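Local coordinates for protein 6-aminohexanoate-cyclic-dimer hydrolase (Arthrobacter sp., PDB 3A2Q) that hydrolyses one amide bond of the cyclic dimer of 6-aminohexanoic acid, a by-product of nylon-6, opening the ring to the linear dimer, at residues I47-K52 against S78-I82; D81-I87 against K117-M123; D170-R176 against T425-N429; R191-P196 against G208-L214; E276-A280 against S443-I449. The protein carries 1 engineered substitution. All blocks are in the same frame, centred on the assembly; numbering follows the deposited sequence.

How the interactions relate
Interactions 1 and 2 form one continuous unit: they share D81 and I82, and K117 N of interaction 2 probably donates to I47 O of interaction 1 (2.9 Å), joining neighbouring strands 45-48 and 113-118. Interaction 2 leads toward the active site, where the side chain of T120 lies about 3 Å from that of K72, a probable charge-relay residue. Interactions 3 and 4, with centres about 11 Å apart, also touch: D170 N meets H211 O at 2.6 Å, a probable hydrogen bond. Interaction 3 contributes backbone donors to the bound cyclic dimer. Interaction 5 lies away from the pocket, its centre about 20 Å from that of interaction 3.

Interaction 1: I47-K52 against S78-I82; sequences IPLFEK and SQGDI
I47 opens the contact by laying its CD1 methyl against I82, 3.9 Å from the CG2 methyl, with the two side chains crossing at about a right angle. Next comes L49, the N-cap residue of helix 50-59. Its CD1 and CD2 methyls come up to the carboxylate of D81, L49 CD2 being 3.6 Å from D81 OD1, so apolar carbon adjoins an acidic group. K52, in the first turn of the helix, carries the polar part. Its chain runs straight out and then bends at chi3 (-73°), bringing K52 NZ to 2.7 Å from D81 OD2 in a salt bridge on the syn side of that oxygen. K52 NZ also donates to Q79 O at 3.0 Å, in the carbonyl plane. On its anti lone pair, D81 OD2 accepts a second hydrogen bond, from S78 OG (2.6 Å), which helps fix the rotation of the carboxylate. Were D81 cut back to an alanine, the ammonium of K52 would probably lose its counter-charge and the hydroxyl of S78 this acceptor. The arrangement is that of a type II beta turn, S78 to D81 with G80 at positive phi, tied by a salt bridge to the start of a helix at the edge strand of the amidase sheet.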
# COMPACT_ATOMS: atom_id res chain seq x y z
N ILE A 47 13.23 8.86 -7.93
CA ILE A 47 14.58 8.39 -8.18
C ILE A 47 14.60 7.42 -9.35
O ILE A 47 14.44 6.22 -9.16
CB ILE A 47 15.17 7.66 -6.95
CG1 ILE A 47 15.12 8.57 -5.72
CG2 ILE A 47 16.60 7.23 -7.24
CD1 ILE A 47 15.42 7.86 -4.41
N PRO A 48 14.77 7.94 -10.57
CA PRO A 48 14.79 7.07 -11.75
C PRO A 48 16.03 6.18 -11.72
O PRO A 48 17.09 6.61 -11.26
CB PRO A 48 14.81 8.05 -12.92
CG PRO A 48 15.45 9.27 -12.33
CD PRO A 48 14.84 9.36 -10.97
N LEU A 49 15.89 4.96 -12.20
CA LEU A 49 17.00 4.00 -12.25
C LEU A 49 17.00 3.37 -13.64
O LEU A 49 17.02 2.15 -13.77
CB LEU A 49 16.81 2.91 -11.19
CG LEU A 49 16.74 3.36 -9.74
CD1 LEU A 49 16.37 2.18 -8.85
CD2 LEU A 49 18.07 3.96 -9.32
N PHE A 50 16.99 4.22 -14.66
CA PHE A 50 16.96 3.74 -16.04
C PHE A 50 18.18 2.90 -16.45
O PHE A 50 18.05 1.94 -17.20
CB PHE A 50 16.79 4.92 -17.00
CG PHE A 50 15.62 5.80 -16.68
CD1 PHE A 50 14.40 5.24 -16.30
CD2 PHE A 50 15.72 7.18 -16.77
CE1 PHE A 50 13.30 6.06 -16.02
CE2 PHE A 50 14.63 8.00 -16.49
CZ PHE A 50 13.41 7.44 -16.12
N GLU A 51 19.36 3.26 -15.95
CA GLU A 51 20.55 2.50 -16.30
C GLU A 51 20.49 1.09 -15.71
O GLU A 51 20.71 0.11 -16.43
CB GLU A 51 21.81 3.22 -15.83
CG GLU A 51 21.98 4.60 -16.46
CD GLU A 51 21.97 4.56 -17.98
OE1 GLU A 51 21.93 5.65 -18.61
OE2 GLU A 51 22.00 3.46 -18.57
N LYS A 52 20.19 0.98 -14.42
CA LYS A 52 20.09 -0.34 -13.80
C LYS A 52 19.00 -1.12 -14.52
O LYS A 52 19.16 -2.30 -14.82
CB LYS A 52 19.74 -0.22 -12.32
CG LYS A 52 19.38 -1.57 -11.69
CD LYS A 52 19.17 -1.49 -10.18
CE LYS A 52 20.48 -1.33 -9.44
NZ LYS A 52 20.30 -1.46 -7.97
N SER A 78 17.47 -1.00 -2.44
CA SER A 78 18.14 -1.60 -3.59
C SER A 78 19.62 -1.25 -3.52
O SER A 78 19.99 -0.10 -3.26
CB SER A 78 17.52 -1.08 -4.90
OG SER A 78 17.50 0.34 -4.92
N GLN A 79 20.47 -2.25 -3.73
CA GLN A 79 21.92 -2.09 -3.65
C GLN A 79 22.51 -0.97 -4.50
O GLN A 79 22.24 -0.87 -5.70
CB GLN A 79 22.60 -3.41 -4.00
CG GLN A 79 24.11 -3.41 -3.85
CD GLN A 79 24.71 -4.78 -4.07
OE1 GLN A 79 24.55 -5.37 -5.14
NE2 GLN A 79 25.39 -5.31 -3.06
N GLY A 80 23.32 -0.12 -3.87
CA GLY A 80 23.96 0.98 -4.56
C GLY A 80 23.09 2.16 -4.95
O GLY A 80 23.59 3.11 -5.56
N ASP A 81 21.81 2.13 -4.59
CA ASP A 81 20.92 3.23 -4.94
C ASP A 81 20.59 4.17 -3.79
O ASP A 81 20.64 3.79 -2.62
CB ASP A 81 19.63 2.68 -5.55
CG ASP A 81 19.88 1.79 -6.74
OD1 ASP A 81 20.71 2.17 -7.60
OD2 ASP A 81 19.25 0.71 -6.84
N ILE A 82 20.25 5.41 -4.15
CA ILE A 82 19.89 6.43 -3.18
C ILE A 82 18.73 5.96 -2.30
O ILE A 82 17.77 5.37 -2.80
CB ILE A 82 19.47 7.73 -3.90
CG1 ILE A 82 20.68 8.33 -4.64
CG2 ILE A 82 18.93 8.74 -2.90
CD1 ILE A 82 21.77 8.81 -3.72

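Interaction 2: D81-I87 against K117-M123; sequences DINTSSI and KTNTPEM
S86 turns its OG back beside its own backbone N (chi1 -75°), which delivers the hydroxyl to T120 O, while K117 stretches fully beyond CG to carry its ammonium to I82 O. The serine bond is short, 2.6 Å from S86 OG to T120 O, and its donor lies tilted from the carbonyl plane. At the other end of the contact K117 NZ reaches I82 O at 2.8 Å and also donates to a water that bridges to D81 O; D73 supplies this lysine with a carboxylate partner. Next to the serine bond, at the far end, the backbones meet directly: M123 N donates to S85 O over 2.9 Å in a nearly straight bond (170°). Close by is an apolar pair, the CD1 methyl of I87 resting on M123 CG at 3.6 Å, the two side chains crossing at a slant. E122 CB and CG lie against S86 O, with E122 CB 3.3 Å from S86 O. The carboxylate of E122 finds its main partners outside, at S344 and the backbone of E341. M123 lines the pocket of the bound 6-aminohexanoic acid units. A buried lysine met by a carbonyl oxygen, a water and the carboxylate of D73 is likely to stay protonated, and its bond to I82, with the S86-T120 and M123-S85 bonds, holds the loop alongside the segment that leads into the pocket.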
# COMPACT_ATOMS: atom_id res chain seq x y z
N ASP A 81 21.81 2.13 -4.59
CA ASP A 81 20.92 3.23 -4.94
C ASP A 81 20.59 4.17 -3.79
O ASP A 81 20.64 3.79 -2.62
CB ASP A 81 19.63 2.68 -5.55
CG ASP A 81 19.88 1.79 -6.74
OD1 ASP A 81 20.71 2.17 -7.60
OD2 ASP A 81 19.25 0.71 -6.84
N ILE A 82 20.25 5.41 -4.15
CA ILE A 82 19.89 6.43 -3.18
C ILE A 82 18.73 5.96 -2.30
O ILE A 82 17.77 5.37 -2.80
CB ILE A 82 19.47 7.73 -3.90
CG1 ILE A 82 20.68 8.33 -4.64
CG2 ILE A 82 18.93 8.74 -2.90
CD1 ILE A 82 21.77 8.81 -3.72
N ASN A 83 18.83 6.23 -1.00
CA ASN A 83 17.79 5.85 -0.05
C ASN A 83 17.55 7.02 0.89
O ASN A 83 18.36 7.29 1.77
CB ASN A 83 18.24 4.63 0.75
CG ASN A 83 17.19 4.14 1.73
OD1 ASN A 83 17.50 3.69 2.83
ND2 ASN A 83 15.92 4.23 1.33
N THR A 84 16.42 7.71 0.71
CA THR A 84 16.12 8.88 1.54
C THR A 84 15.01 8.69 2.57
O THR A 84 15.05 9.29 3.65
CB THR A 84 15.73 10.09 0.67
OG1 THR A 84 14.47 9.83 0.04
CG2 THR A 84 16.78 10.35 -0.40
N SER A 85 14.03 7.85 2.25
CA SER A 85 12.90 7.63 3.14
C SER A 85 12.23 8.99 3.32
O SER A 85 11.51 9.22 4.30
CB SER A 85 13.36 7.10 4.50
OG SER A 85 13.84 5.77 4.38
N SER A 86 12.48 9.87 2.37
CA SER A 86 11.95 11.23 2.37
C SER A 86 12.32 12.05 3.59
O SER A 86 11.55 12.88 4.07
CB SER A 86 10.43 11.22 2.17
OG SER A 86 10.13 10.94 0.81
N ILE A 87 13.52 11.80 4.11
CA ILE A 87 14.04 12.55 5.25
C ILE A 87 14.99 13.58 4.65
O ILE A 87 15.93 13.23 3.94
CB ILE A 87 14.82 11.65 6.22
CG1 ILE A 87 13.91 10.54 6.76
CG2 ILE A 87 15.37 12.48 7.38
CD1 ILE A 87 14.60 9.55 7.69
N LYS A 117 12.51 4.45 -7.98
CA LYS A 117 11.84 4.53 -6.69
C LYS A 117 10.74 5.58 -6.67
O LYS A 117 10.82 6.60 -7.35
CB LYS A 117 12.86 4.84 -5.59
CG LYS A 117 13.90 3.76 -5.37
CD LYS A 117 14.69 4.08 -4.12
CE LYS A 117 15.57 2.93 -3.68
NZ LYS A 117 16.09 3.21 -2.31
N THR A 118 9.70 5.33 -5.86
CA THR A 118 8.57 6.24 -5.76
C THR A 118 8.51 7.06 -4.49
O THR A 118 9.01 6.65 -3.44
CB THR A 118 7.26 5.46 -5.89
OG1 THR A 118 7.26 4.38 -4.95
CG2 THR A 118 7.10 4.93 -7.30
N ASN A 119 7.86 8.22 -4.58
CA ASN A 119 7.74 9.15 -3.47
C ASN A 119 6.87 8.67 -2.31
O ASN A 119 5.95 7.86 -2.50
CB ASN A 119 7.25 10.50 -3.99
CG ASN A 119 7.48 11.63 -3.01
OD1 ASN A 119 8.40 11.58 -2.19
ND2 ASN A 119 6.66 12.67 -3.10
N THR A 120 7.16 9.18 -1.12
CA THR A 120 6.45 8.84 0.11
C THR A 120 6.58 9.98 1.12
O THR A 120 7.51 10.78 1.04
CB THR A 120 7.07 7.58 0.77
OG1 THR A 120 6.55 7.42 2.10
CG2 THR A 120 8.59 7.72 0.86
N PRO A 121 5.62 10.08 2.06
CA PRO A 121 5.77 11.16 3.04
C PRO A 121 6.96 10.71 3.90
O PRO A 121 7.32 9.53 3.87
CB PRO A 121 4.44 11.15 3.79
CG PRO A 121 3.96 9.73 3.62
CD PRO A 121 4.31 9.43 2.19
N GLU A 122 7.57 11.63 4.63
CA GLU A 122 8.73 11.27 5.45
C GLU A 122 8.53 10.05 6.36
O GLU A 122 7.68 10.06 7.25
CB GLU A 122 9.17 12.45 6.30
CG GLU A 122 10.40 12.15 7.13
CD GLU A 122 10.91 13.34 7.89
OE1 GLU A 122 10.22 13.79 8.83
OE2 GLU A 122 12.01 13.83 7.55
N MET A 123 9.34 9.02 6.14
CA MET A 123 9.28 7.79 6.92
C MET A 123 7.87 7.18 6.90
O MET A 123 7.51 6.40 7.78
CB MET A 123 9.73 8.05 8.37
CG MET A 123 11.19 8.53 8.47
SD MET A 123 11.81 8.71 10.16
CE MET A 123 11.23 10.38 10.57
O HOH W 1 18.25 1.84 -2.07

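Interaction 3: D170-R176 against T425-N429. Engineered in segment 170-176: A174 (natural residue Ser). With ACA (6-aminohexanoic acid), chain C; ACA (6-aminohexanoic acid), chain B.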
# COMPACT_ATOMS: atom_id res chain seq x y z
N ASP A 170 2.25 -1.02 4.05
CA ASP A 170 0.97 -0.65 4.62
C ASP A 170 0.94 -0.90 6.13
O ASP A 170 0.96 -2.05 6.57
CB ASP A 170 -0.07 -1.51 3.88
CG ASP A 170 -1.49 -1.11 4.15
OD1 ASP A 170 -1.86 -0.95 5.33
OD2 ASP A 170 -2.26 -0.97 3.17
N ALA A 171 0.88 0.18 6.92
CA ALA A 171 0.84 0.07 8.38
C ALA A 171 -0.51 0.52 8.93
O ALA A 171 -0.90 0.13 10.03
CB ALA A 171 1.96 0.91 9.00
N ALA A 172 -1.21 1.36 8.17
CA ALA A 172 -2.53 1.84 8.56
C ALA A 172 -3.41 1.98 7.31
O ALA A 172 -4.50 2.53 7.38
CB ALA A 172 -2.41 3.19 9.28
N GLY A 173 -2.90 1.47 6.19
CA GLY A 173 -3.62 1.52 4.92
C GLY A 173 -2.78 2.10 3.79
O GLY A 173 -3.29 2.36 2.70
N ALA A 174 -1.48 2.27 4.03
CA ALA A 174 -0.55 2.87 3.06
C ALA A 174 -0.46 2.28 1.65
O ALA A 174 0.17 2.87 0.77
CB ALA A 174 0.84 2.97 3.67
N VAL A 175 -1.03 1.10 1.42
CA VAL A 175 -1.05 0.56 0.06
C VAL A 175 -2.49 0.68 -0.44
O VAL A 175 -2.74 1.16 -1.54
CB VAL A 175 -0.61 -0.93 0.01
CG1 VAL A 175 -1.16 -1.59 -1.25
CG2 VAL A 175 0.90 -1.03 0.01
N ARG A 176 -3.43 0.26 0.40
CA ARG A 176 -4.84 0.30 0.05
C ARG A 176 -5.36 1.72 -0.18
O ARG A 176 -6.13 1.94 -1.11
CB ARG A 176 -5.66 -0.40 1.13
CG ARG A 176 -5.44 -1.91 1.19
CD ARG A 176 -5.95 -2.47 2.52
NE ARG A 176 -5.05 -2.10 3.61
CZ ARG A 176 -5.38 -2.09 4.89
NH1 ARG A 176 -6.61 -2.43 5.28
NH2 ARG A 176 -4.48 -1.74 5.80
N THR A 425 -9.19 1.15 7.04
CA THR A 425 -8.09 0.28 6.64
C THR A 425 -7.23 -0.17 7.82
O THR A 425 -6.79 -1.32 7.88
CB THR A 425 -7.17 0.95 5.59
OG1 THR A 425 -6.86 2.29 6.01
CG2 THR A 425 -7.83 0.99 4.22
N VAL A 426 -7.02 0.73 8.77
CA VAL A 426 -6.16 0.41 9.92
C VAL A 426 -6.58 -0.78 10.79
O VAL A 426 -5.72 -1.48 11.33
CB VAL A 426 -5.94 1.67 10.80
CG1 VAL A 426 -7.18 2.00 11.60
CG2 VAL A 426 -4.75 1.46 11.72
N PRO A 427 -7.89 -1.06 10.93
CA PRO A 427 -8.24 -2.21 11.77
C PRO A 427 -7.61 -3.52 11.28
O PRO A 427 -7.30 -4.40 12.08
CB PRO A 427 -9.76 -2.26 11.68
CG PRO A 427 -10.15 -0.86 11.37
CD PRO A 427 -9.10 -0.43 10.38
N PHE A 428 -7.40 -3.64 9.98
CA PHE A 428 -6.85 -4.86 9.41
C PHE A 428 -5.33 -4.95 9.45
O PHE A 428 -4.76 -6.01 9.20
CB PHE A 428 -7.44 -5.05 8.02
CG PHE A 428 -8.94 -4.96 8.04
CD1 PHE A 428 -9.68 -5.92 8.72
CD2 PHE A 428 -9.58 -3.83 7.56
CE1 PHE A 428 -11.05 -5.75 8.94
CE2 PHE A 428 -10.95 -3.64 7.78
CZ PHE A 428 -11.68 -4.60 8.47
N ASN A 429 -4.68 -3.83 9.76
CA ASN A 429 -3.23 -3.86 9.93
C ASN A 429 -3.07 -4.47 11.31
O ASN A 429 -2.13 -5.21 11.57
CB ASN A 429 -2.62 -2.45 9.96
CG ASN A 429 -2.60 -1.80 8.61
OD1 ASN A 429 -3.52 -1.08 8.24
ND2 ASN A 429 -1.54 -2.06 7.85
C ACA C . 1.33 4.11 6.58
O ACA C . 0.76 3.02 6.73
C2 ACA C . 0.56 5.42 6.66
C3 ACA C . -0.07 5.66 8.03
C4 ACA C . 0.91 6.28 9.03
C5 ACA C . 0.59 5.84 10.46
C6 ACA C . 1.70 6.21 11.45
N ACA C . 2.72 5.16 11.56
C ACA B . 3.96 5.28 11.10
O ACA B . 4.42 6.34 10.68
C2 ACA B . 4.81 4.02 11.10
C3 ACA B . 5.56 3.83 9.80
C4 ACA B . 4.73 3.03 8.81
C5 ACA B . 4.78 3.61 7.41
C6 ACA B . 3.59 3.13 6.58
N ACA B . 2.63 4.20 6.32
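A172 and V426 bring the two backbones together, their CA atoms 4.1 Å apart, where the chain leaving strand 165-170 curls against the segment that runs into helix 427-431. D170, its CG swung away from the backbone N (chi1 -170°), is the hub of the side chains. R176 grips it side-on with two nitrogens, R176 NE to D170 OD2 at 3.0 Å and R176 NH2 to D170 OD1 at 2.8 Å. From the same face of the carboxylate as R176 NH2, N429 ND2 reaches D170 OD1 at 2.8 Å, nearly straight (164°) and with the acceptor in the amide plane. The backbone N-H groups of V175 and R176 also point to D170 OD2, so the buried carboxylate is satisfied from several directions. Across the contact R176 NH1 donates to T425 O at 2.8 Å, and T425 CB lies over one face of the guanidinium. With an asparagine in place of D170, R176 would probably lose its counter-charge and the two-nitrogen grip, leaving the guanidinium less firmly fixed. G173 has no side chain; a CB there would collide with T425 OG1. The backbone of this loop contributes to the substrate site: A171 N and A172 N donate to the carbonyl O of the ACA unit in chain C, at 2.8 and 3.0 Å. The engineered A174, a serine in nature and probably the acyl-ester nucleophile, puts CB 3.2 Å from that unit's carbonyl C. Two backbone N-H groups on the substrate carbonyl beside the nucleophile position are consistent with the oxyanion hole of the amidase family.

Interaction 4: R191-P196 against G208-L214; sequences RGRISP and GAAHEGL
R191 and G208 meet where the loop following strand 185-188 folds back over the entry to its antiparallel neighbour, strand 211-216, with helix 202-207 between them in the chain. G208 is the first residue to leave that helix, and R191 NE donates to G208 O at 2.8 Å (159°). The carbonyl oxygen lies at the edge of the guanidinium, but the nitrogen approaches from above the carbonyl plane. V430 O takes the arginine's NH2. The H211 ring lies against R191, with H211 CD2 3.4 Å from R191 CA, while H211 ND1 donates to A209 O at 2.8 Å in the ring plane, which helps fix the imidazole's rotation. Farther on the contact turns apolar: I194 crosses E212 at about a right angle, I194 CG2 to E212 CB at 3.8 Å, and I194 CD1 reaches L214 CG at 4.0 Å. P196 CB packs on E212 CG (3.7 Å), while H167 binds the glutamate's carboxylate. A water donates to I194 O and accepts from E212 N, bridging the two backbones. The guanidinium is probably stabilised by neutral carbonyl dipoles, G208 O across the contact and V430 O outside it, and loop and strand are joined by that one direct bond, the water bridge and apolar side-chain contact together.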
# COMPACT_ATOMS: atom_id res chain seq x y z
N ARG A 191 -0.49 -10.80 7.39
CA ARG A 191 0.74 -10.48 8.09
C ARG A 191 1.70 -11.66 7.94
O ARG A 191 1.30 -12.81 8.11
CB ARG A 191 0.44 -10.23 9.58
CG ARG A 191 1.67 -10.12 10.48
CD ARG A 191 1.24 -9.92 11.93
NE ARG A 191 0.60 -8.62 12.13
CZ ARG A 191 -0.44 -8.40 12.93
NH1 ARG A 191 -0.99 -9.40 13.61
NH2 ARG A 191 -0.92 -7.18 13.05
N GLY A 192 2.96 -11.38 7.61
CA GLY A 192 3.94 -12.43 7.46
C GLY A 192 3.96 -13.12 6.11
O GLY A 192 4.63 -14.14 5.94
N ARG A 193 3.22 -12.58 5.14
CA ARG A 193 3.19 -13.16 3.80
C ARG A 193 4.43 -12.75 3.02
O ARG A 193 5.10 -13.59 2.41
CB ARG A 193 1.94 -12.71 3.04
CG ARG A 193 1.82 -13.28 1.62
CD ARG A 193 1.54 -14.79 1.64
NE ARG A 193 0.23 -15.09 2.23
CZ ARG A 193 -0.12 -16.29 2.69
NH1 ARG A 193 0.74 -17.30 2.64
NH2 ARG A 193 -1.32 -16.47 3.22
N ILE A 194 4.73 -11.46 3.03
CA ILE A 194 5.88 -10.92 2.29
C ILE A 194 6.98 -10.43 3.22
O ILE A 194 6.74 -9.60 4.09
CB ILE A 194 5.45 -9.73 1.40
CG1 ILE A 194 4.32 -10.16 0.47
CG2 ILE A 194 6.66 -9.22 0.61
CD1 ILE A 194 3.85 -9.07 -0.49
N SER A 195 8.19 -10.93 3.02
CA SER A 195 9.31 -10.53 3.87
C SER A 195 9.81 -9.12 3.59
O SER A 195 10.01 -8.75 2.43
CB SER A 195 10.48 -11.49 3.71
OG SER A 195 11.58 -11.04 4.47
N PRO A 196 10.03 -8.32 4.65
CA PRO A 196 10.53 -6.95 4.55
C PRO A 196 12.03 -6.95 4.89
O PRO A 196 12.65 -5.89 4.99
CB PRO A 196 9.74 -6.22 5.61
CG PRO A 196 9.72 -7.25 6.71
CD PRO A 196 9.45 -8.56 5.99
N GLY A 208 4.38 -5.57 13.94
CA GLY A 208 3.63 -6.40 13.02
C GLY A 208 2.53 -5.70 12.23
O GLY A 208 1.94 -6.31 11.33
N ALA A 209 2.25 -4.44 12.55
CA ALA A 209 1.21 -3.70 11.85
C ALA A 209 1.63 -3.31 10.44
O ALA A 209 0.78 -3.19 9.55
CB ALA A 209 0.81 -2.46 12.64
N ALA A 210 2.93 -3.10 10.22
CA ALA A 210 3.43 -2.71 8.90
C ALA A 210 3.65 -3.94 8.00
O ALA A 210 4.44 -4.82 8.33
CB ALA A 210 4.73 -1.92 9.04
N HIS A 211 2.93 -3.98 6.88
CA HIS A 211 3.02 -5.09 5.93
C HIS A 211 3.53 -4.58 4.58
O HIS A 211 3.19 -3.47 4.18
CB HIS A 211 1.63 -5.67 5.60
CG HIS A 211 0.84 -6.18 6.77
ND1 HIS A 211 0.53 -5.40 7.86
CD2 HIS A 211 0.17 -7.34 6.93
CE1 HIS A 211 -0.31 -6.05 8.64
NE2 HIS A 211 -0.55 -7.24 8.10
N GLU A 212 4.33 -5.39 3.88
CA GLU A 212 4.76 -5.00 2.54
C GLU A 212 3.55 -5.34 1.68
O GLU A 212 2.87 -6.35 1.93
CB GLU A 212 5.98 -5.79 2.07
CG GLU A 212 7.23 -5.55 2.91
CD GLU A 212 7.47 -4.08 3.20
OE1 GLU A 212 7.49 -3.71 4.39
OE2 GLU A 212 7.64 -3.30 2.23
N GLY A 213 3.26 -4.50 0.69
CA GLY A 213 2.10 -4.72 -0.16
C GLY A 213 2.37 -4.62 -1.65
O GLY A 213 3.51 -4.36 -2.07
N LEU A 214 1.32 -4.78 -2.44
CA LEU A 214 1.43 -4.79 -3.90
C LEU A 214 0.41 -3.94 -4.64
O LEU A 214 -0.75 -3.84 -4.22
CB LEU A 214 1.31 -6.24 -4.39
CG LEU A 214 2.22 -7.24 -3.67
CD1 LEU A 214 1.75 -8.66 -3.96
CD2 LEU A 214 3.66 -7.03 -4.12
O HOH W 2 5.34 -7.65 5.38

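Interaction 5: E276-A280 against S443-I449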
# COMPACT_ATOMS: atom_id res chain seq x y z
N GLU A 276 -21.00 8.64 -1.36
CA GLU A 276 -20.50 8.06 -2.60
C GLU A 276 -19.59 6.87 -2.32
O GLU A 276 -19.58 5.91 -3.07
CB GLU A 276 -19.77 9.11 -3.45
CG GLU A 276 -20.66 10.32 -3.76
CD GLU A 276 -20.15 11.18 -4.90
OE1 GLU A 276 -18.93 11.22 -5.13
OE2 GLU A 276 -20.99 11.82 -5.57
N CYS A 277 -18.81 6.95 -1.24
CA CYS A 277 -17.95 5.84 -0.86
C CYS A 277 -18.84 4.66 -0.46
O CYS A 277 -18.60 3.52 -0.85
CB CYS A 277 -17.05 6.22 0.32
SG CYS A 277 -15.75 7.37 -0.14
N ALA A 278 -19.88 4.95 0.32
CA ALA A 278 -20.80 3.92 0.77
C ALA A 278 -21.53 3.26 -0.41
O ALA A 278 -21.70 2.04 -0.44
CB ALA A 278 -21.81 4.50 1.74
N ALA A 279 -21.94 4.07 -1.38
CA ALA A 279 -22.66 3.56 -2.54
C ALA A 279 -21.82 2.63 -3.40
O ALA A 279 -22.34 1.70 -4.01
CB ALA A 279 -23.20 4.72 -3.38
N ALA A 280 -20.51 2.88 -3.47
CA ALA A 280 -19.61 2.05 -4.26
C ALA A 280 -19.54 0.67 -3.63
O ALA A 280 -19.60 -0.34 -4.32
CB ALA A 280 -18.21 2.68 -4.30
N SER A 443 -16.18 8.97 -8.03
CA SER A 443 -16.96 10.02 -7.40
C SER A 443 -17.69 10.79 -8.48
O SER A 443 -17.37 10.67 -9.67
CB SER A 443 -16.04 10.99 -6.66
OG SER A 443 -15.31 11.75 -7.60
N SER A 444 -18.67 11.60 -8.09
CA SER A 444 -19.43 12.37 -9.06
C SER A 444 -18.55 13.42 -9.74
O SER A 444 -18.90 13.94 -10.80
CB SER A 444 -20.64 13.04 -8.40
OG SER A 444 -20.27 13.88 -7.33
N ASP A 445 -17.39 13.72 -9.16
CA ASP A 445 -16.51 14.68 -9.80
C ASP A 445 -15.27 14.03 -10.41
O ASP A 445 -14.21 14.65 -10.51
CB ASP A 445 -16.15 15.85 -8.85
CG ASP A 445 -15.30 15.43 -7.67
OD1 ASP A 445 -15.18 14.22 -7.38
OD2 ASP A 445 -14.74 16.34 -7.02
N GLY A 446 -15.43 12.76 -10.80
CA GLY A 446 -14.37 12.01 -11.47
C GLY A 446 -13.17 11.45 -10.73
O GLY A 446 -12.17 11.11 -11.38
N MET A 447 -13.25 11.34 -9.41
CA MET A 447 -12.14 10.80 -8.63
C MET A 447 -12.41 9.33 -8.26
O MET A 447 -13.51 8.98 -7.87
CB MET A 447 -11.95 11.62 -7.35
CG MET A 447 -11.59 13.08 -7.58
SD MET A 447 -10.14 13.27 -8.62
CE MET A 447 -8.84 12.74 -7.50
N PRO A 448 -11.39 8.47 -8.39
CA PRO A 448 -11.56 7.05 -8.06
C PRO A 448 -11.97 6.78 -6.61
O PRO A 448 -11.54 7.48 -5.69
CB PRO A 448 -10.19 6.45 -8.39
CG PRO A 448 -9.66 7.36 -9.47
CD PRO A 448 -10.06 8.73 -8.96
N ILE A 449 -12.82 5.78 -6.43
CA ILE A 449 -13.30 5.35 -5.11
C ILE A 449 -13.07 3.85 -5.04
O ILE A 449 -13.61 3.09 -5.84
CB ILE A 449 -14.82 5.64 -4.93
CG1 ILE A 449 -15.07 7.14 -4.86
CG2 ILE A 449 -15.34 4.96 -3.66
CD1 ILE A 449 -16.54 7.52 -4.66
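E276 leaves its helix with CB against the CD1 methyl of I449, at 3.8 Å. With CG lying beside the backbone N (chi1 -56°) and the chain extended from there, CG carries the carboxylate over to S444, whose backbone N and OG both lie near E276 CD. The two oxygens then divide the work. E276 OE1 accepts from S444 N at 3.0 Å, a fairly straight bond (159°) entering on the syn side though tilted out of the carboxylate plane; E276 OE1 also lies 3.2 Å from S443 CA. E276 OE2 accepts a bond from S444 OG at 2.8 Å on its syn lone pair. Beside this polar link, I449 at the start of strand 448-455 packs on the helix: I449 CG2 presses on A280 CB at 3.7 Å, one helical turn on from E276, and on C277 CA at 3.9 Å. The receiving turn is a type I beta turn from S443 to G446, closed by G446 N to S443 O at 3.1 Å, and it belongs to the hairpin joining strands 435-442 and 448-455. S443 OG, accepting from M447 N, stiffens it further. A carboxylate given the N-H and hydroxyl of one serine, with Q392 adding a third donor at OE1, is likely to favour its ionised form, so helix 275-290 is joined to the hairpin by a directional polar link together with methyl contacts.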